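PDB 4OC9: putative O-acetylhomoserine (Thiol)-lyase from Campylobacter jejuni, which probably uses pyridoxal phosphate to make homocysteine from O-acetylhomoserine and sulfide, as related enzymes of the trans-sulfuration family do. Local coordinates for residues D[59-69]-D[276-287]. Sequence-based numbering, arbitrary orientation.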
loop_
_atom_site.group_PDB
_atom_site.type_symbol
_atom_site.label_atom_id
_atom_site.label_comp_id
_atom_site.label_asym_id
_atom_site.label_seq_id
_atom_site.Cartn_x
_atom_site.Cartn_y
_atom_site.Cartn_z
ATOM N N ASN D 59 -13.114 -4.946 9.134
ATOM C CA ASN D 59 -12.105 -5.583 8.287
ATOM C C ASN D 59 -11.129 -6.359 9.199
ATOM O O ASN D 59 -10.767 -5.869 10.264
ATOM C CB ASN D 59 -11.441 -4.495 7.465
ATOM C CG ASN D 59 -10.304 -4.998 6.601
ATOM O OD1 ASN D 59 -9.272 -5.485 7.103
ATOM N ND2 ASN D 59 -10.412 -4.742 5.298
ATOM N N PRO D 60 -10.720 -7.570 8.803
ATOM C CA PRO D 60 -9.825 -8.373 9.638
ATOM C C PRO D 60 -8.507 -7.698 9.997
ATOM O O PRO D 60 -8.047 -7.856 11.135
ATOM C CB PRO D 60 -9.572 -9.636 8.809
ATOM C CG PRO D 60 -10.649 -9.655 7.780
ATOM C CD PRO D 60 -11.019 -8.229 7.525
ATOM N N THR D 61 -7.927 -6.922 9.094
ATOM C CA THR D 61 -6.677 -6.229 9.396
ATOM C C THR D 61 -6.958 -5.263 10.518
ATOM O O THR D 61 -6.315 -5.303 11.572
ATOM C CB THR D 61 -6.094 -5.481 8.174
ATOM O OG1 THR D 61 -5.829 -6.404 7.117
ATOM C CG2 THR D 61 -4.808 -4.771 8.534
ATOM N N SER D 62 -7.958 -4.407 10.330
ATOM C CA SER D 62 -8.340 -3.427 11.380
ATOM C C SER D 62 -8.871 -4.072 12.686
ATOM O O SER D 62 -8.738 -3.504 13.758
ATOM C CB SER D 62 -9.245 -2.350 10.854
ATOM O OG SER D 62 -10.373 -2.895 10.217
ATOM N N ASP D 63 -9.415 -5.287 12.609
ATOM C CA ASP D 63 -9.905 -5.979 13.817
ATOM C C ASP D 63 -8.735 -6.342 14.735
ATOM O O ASP D 63 -8.847 -6.231 15.958
ATOM C CB ASP D 63 -10.690 -7.250 13.479
ATOM C CG ASP D 63 -12.021 -6.952 12.808
ATOM O OD1 ASP D 63 -12.464 -5.778 12.827
ATOM O OD2 ASP D 63 -12.632 -7.899 12.279
ATOM N N VAL D 64 -7.627 -6.793 14.129
ATOM C CA VAL D 64 -6.449 -7.156 14.913
ATOM C C VAL D 64 -5.975 -5.902 15.672
ATOM O O VAL D 64 -5.686 -5.951 16.868
ATOM C CB VAL D 64 -5.302 -7.679 14.067
ATOM C CG1 VAL D 64 -4.088 -7.946 14.947
ATOM C CG2 VAL D 64 -5.709 -8.939 13.323
ATOM N N LEU D 65 -5.960 -4.767 14.969
ATOM C CA LEU D 65 -5.553 -3.486 15.539
ATOM C C LEU D 65 -6.440 -3.111 16.719
ATOM O O LEU D 65 -5.968 -2.730 17.787
ATOM C CB LEU D 65 -5.626 -2.387 14.483
ATOM C CG LEU D 65 -5.250 -0.965 14.908
ATOM C CD1 LEU D 65 -3.838 -0.855 15.510
ATOM C CD2 LEU D 65 -5.382 -0.029 13.734
ATOM N N GLY D 66 -7.738 -3.214 16.506
ATOM C CA GLY D 66 -8.714 -2.860 17.552
ATOM C C GLY D 66 -8.528 -3.655 18.822
ATOM O O GLY D 66 -8.445 -3.080 19.929
ATOM N N GLN D 67 -8.416 -4.970 18.677
ATOM C CA GLN D 67 -8.276 -5.829 19.833
ATOM C C GLN D 67 -6.929 -5.621 20.540
ATOM O O GLN D 67 -6.865 -5.601 21.771
ATOM C CB GLN D 67 -8.515 -7.293 19.451
ATOM C CG GLN D 67 -8.669 -8.188 20.667
ATOM C CD GLN D 67 -9.891 -7.810 21.484
ATOM O OE1 GLN D 67 -11.030 -7.754 20.966
ATOM N NE2 GLN D 67 -9.682 -7.592 22.771
ATOM N N ARG D 68 -5.865 -5.475 19.783
ATOM C CA ARG D 68 -4.577 -5.237 20.410
ATOM C C ARG D 68 -4.577 -3.913 21.149
ATOM O O ARG D 68 -4.009 -3.824 22.237
ATOM C CB ARG D 68 -3.393 -5.292 19.449
ATOM C CG ARG D 68 -3.074 -6.689 18.942
ATOM C CD ARG D 68 -1.818 -6.673 18.100
ATOM N NE ARG D 68 -1.551 -7.995 17.542
ATOM C CZ ARG D 68 -0.606 -8.254 16.655
ATOM N NH1 ARG D 68 0.139 -7.281 16.175
ATOM N NH2 ARG D 68 -0.444 -9.481 16.194
ATOM N N LEU D 69 -5.136 -2.873 20.548
ATOM C CA LEU D 69 -5.187 -1.575 21.242
ATOM C C LEU D 69 -5.960 -1.732 22.552
ATOM O O LEU D 69 -5.591 -1.130 23.569
ATOM C CB LEU D 69 -5.820 -0.485 20.391
ATOM C CG LEU D 69 -5.002 0.105 19.249
ATOM C CD1 LEU D 69 -5.885 0.859 18.282
ATOM C CD2 LEU D 69 -3.926 0.992 19.825
ATOM N N PRO D 276 -7.681 -0.325 5.123
ATOM C CA PRO D 276 -6.805 -1.457 5.457
ATOM C C PRO D 276 -5.315 -1.159 5.474
ATOM O O PRO D 276 -4.558 -1.674 6.319
ATOM C CB PRO D 276 -7.099 -2.473 4.360
ATOM C CG PRO D 276 -8.408 -2.101 3.799
ATOM C CD PRO D 276 -8.567 -0.627 3.984
ATOM N N GLN D 277 -4.871 -0.357 4.532
ATOM C CA GLN D 277 -3.461 -0.049 4.481
ATOM C C GLN D 277 -3.097 0.765 5.738
ATOM O O GLN D 277 -2.038 0.542 6.329
ATOM C CB GLN D 277 -3.156 0.746 3.213
ATOM C CG GLN D 277 -1.691 0.997 2.963
ATOM C CD GLN D 277 -0.923 -0.267 2.618
ATOM O OE1 GLN D 277 -1.476 -1.221 2.063
ATOM N NE2 GLN D 277 0.373 -0.243 2.870
ATOM N N ASN D 278 -3.945 1.748 6.085
ATOM C CA ASN D 278 -3.683 2.582 7.267
ATOM C C ASN D 278 -3.722 1.736 8.515
ATOM O O ASN D 278 -2.825 1.847 9.390
ATOM C CB ASN D 278 -4.602 3.787 7.407
ATOM C CG ASN D 278 -4.283 4.896 6.429
ATOM O OD1 ASN D 278 -3.829 4.677 5.323
ATOM N ND2 ASN D 278 -4.548 6.131 6.856
ATOM N N ALA D 279 -4.698 0.825 8.575
ATOM C CA ALA D 279 -4.836 -0.059 9.740
ATOM C C ALA D 279 -3.578 -0.901 9.908
ATOM O O ALA D 279 -3.032 -1.017 11.012
ATOM C CB ALA D 279 -6.049 -0.942 9.611
ATOM N N TRP D 280 -3.097 -1.459 8.802
ATOM C CA TRP D 280 -1.891 -2.290 8.831
ATOM C C TRP D 280 -0.656 -1.498 9.280
ATOM O O TRP D 280 0.110 -1.964 10.117
ATOM C CB TRP D 280 -1.650 -2.956 7.476
ATOM C CG TRP D 280 -0.503 -3.869 7.479
ATOM C CD1 TRP D 280 -0.503 -5.137 7.890
ATOM C CD2 TRP D 280 0.820 -3.585 7.009
ATOM N NE1 TRP D 280 0.772 -5.696 7.729
ATOM C CE2 TRP D 280 1.595 -4.756 7.188
ATOM C CE3 TRP D 280 1.433 -2.449 6.477
ATOM C CZ2 TRP D 280 2.923 -4.835 6.831
ATOM C CZ3 TRP D 280 2.778 -2.516 6.133
ATOM C CH2 TRP D 280 3.506 -3.715 6.302
ATOM N N LEU D 281 -0.473 -0.306 8.719
ATOM C CA LEU D 281 0.652 0.551 9.116
ATOM C C LEU D 281 0.559 0.859 10.596
ATOM O O LEU D 281 1.559 0.834 11.308
ATOM C CB LEU D 281 0.653 1.849 8.322
ATOM C CG LEU D 281 1.055 1.678 6.870
ATOM C CD1 LEU D 281 0.835 2.932 6.049
ATOM C CD2 LEU D 281 2.516 1.262 6.800
ATOM N N LEU D 282 -0.650 1.164 11.072
ATOM C CA LEU D 282 -0.883 1.462 12.498
ATOM C C LEU D 282 -0.568 0.240 13.365
ATOM O O LEU D 282 -0.069 0.396 14.473
ATOM C CB LEU D 282 -2.279 2.014 12.706
ATOM C CG LEU D 282 -2.419 3.387 12.033
ATOM C CD1 LEU D 282 -3.870 3.862 11.972
ATOM C CD2 LEU D 282 -1.543 4.430 12.723
ATOM N N LEU D 283 -0.848 -0.961 12.881
ATOM C CA LEU D 283 -0.482 -2.149 13.630
ATOM C C LEU D 283 1.006 -2.207 13.742
ATOM O O LEU D 283 1.531 -2.572 14.783
ATOM C CB LEU D 283 -0.852 -3.461 12.938
ATOM C CG LEU D 283 -2.235 -4.070 13.096
ATOM C CD1 LEU D 283 -2.445 -5.205 12.112
ATOM C CD2 LEU D 283 -2.319 -4.570 14.533
ATOM N N GLN D 284 1.693 -1.886 12.653
ATOM C CA GLN D 284 3.163 -1.937 12.692
ATOM C C GLN D 284 3.714 -0.925 13.722
ATOM O O GLN D 284 4.672 -1.198 14.428
ATOM C CB GLN D 284 3.801 -1.666 11.314
ATOM C CG GLN D 284 3.213 -2.515 10.199
ATOM C CD GLN D 284 3.246 -4.002 10.455
ATOM O OE1 GLN D 284 2.184 -4.608 10.487
ATOM N NE2 GLN D 284 4.405 -4.577 10.738
ATOM N N GLY D 285 3.097 0.260 13.762
ATOM C CA GLY D 285 3.541 1.299 14.656
ATOM C C GLY D 285 3.290 0.884 16.068
ATOM O O GLY D 285 4.118 1.136 16.944
ATOM N N LEU D 286 2.167 0.208 16.288
ATOM C CA LEU D 286 1.839 -0.234 17.627
ATOM C C LEU D 286 2.917 -1.158 18.168
ATOM O O LEU D 286 3.270 -1.113 19.339
ATOM C CB LEU D 286 0.479 -0.923 17.665
ATOM C CG LEU D 286 0.049 -1.391 19.065
ATOM C CD1 LEU D 286 0.014 -0.231 20.038
ATOM C CD2 LEU D 286 -1.334 -2.041 18.982
ATOM N N GLU D 287 3.414 -2.022 17.314
ATOM C CA GLU D 287 4.481 -2.960 17.704
ATOM C C GLU D 287 5.715 -2.311 18.320
ATOM O O GLU D 287 6.304 -2.850 19.228
ATOM C CB GLU D 287 4.975 -3.823 16.515
ATOM C CG GLU D 287 3.998 -4.864 15.932
ATOM C CD GLU D 287 4.694 -5.841 14.986
ATOM O OE1 GLU D 287 5.850 -5.563 14.600
ATOM O OE2 GLU D 287 4.085 -6.880 14.583
HETATM O O HOH W 1 0.375 -4.402 16.725
#
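Residues 59-69 and 276-287 meet as two buried helices packed knobs-into-holes, running roughly the same way at 35° with axes 8.4 Å apart; they join an early helix to the start of the long helix 276-309. Small side chains let the backbones come near where S62 CB and A279 CB are 3.7 Å apart. T61 enters the hole formed by P276, A279, W280 and L283: chi1 of -60° puts OG1 anti to the carbonyl carbon, toward P26 and Y28, and swings the CG2 methyl into the hole, near the plane of the indole at its edge. L283 fills the hole among T61, V64, L65 and R68, its CD2 lying 3.6 Å from L65 CA. L65 answers by laying CD2 3.9 Å from L282 CB, and L286 CD2 touches R68 CB. R68 runs extended from CG to NE, crossing L283 at about a right angle; NE bonds to G13 O, and a water links NH1 to L283 O. R68 NH1 stays 4.3 Å from E287 OE2, beyond a salt bridge; E287 bonds to S372 and K373 of a second subunit. N59 OD1 caps helix 60-73, 2.8 Å from T61 N. Beyond the interface, L65 touches strand 77-81, and L69 rests on strand 217-221.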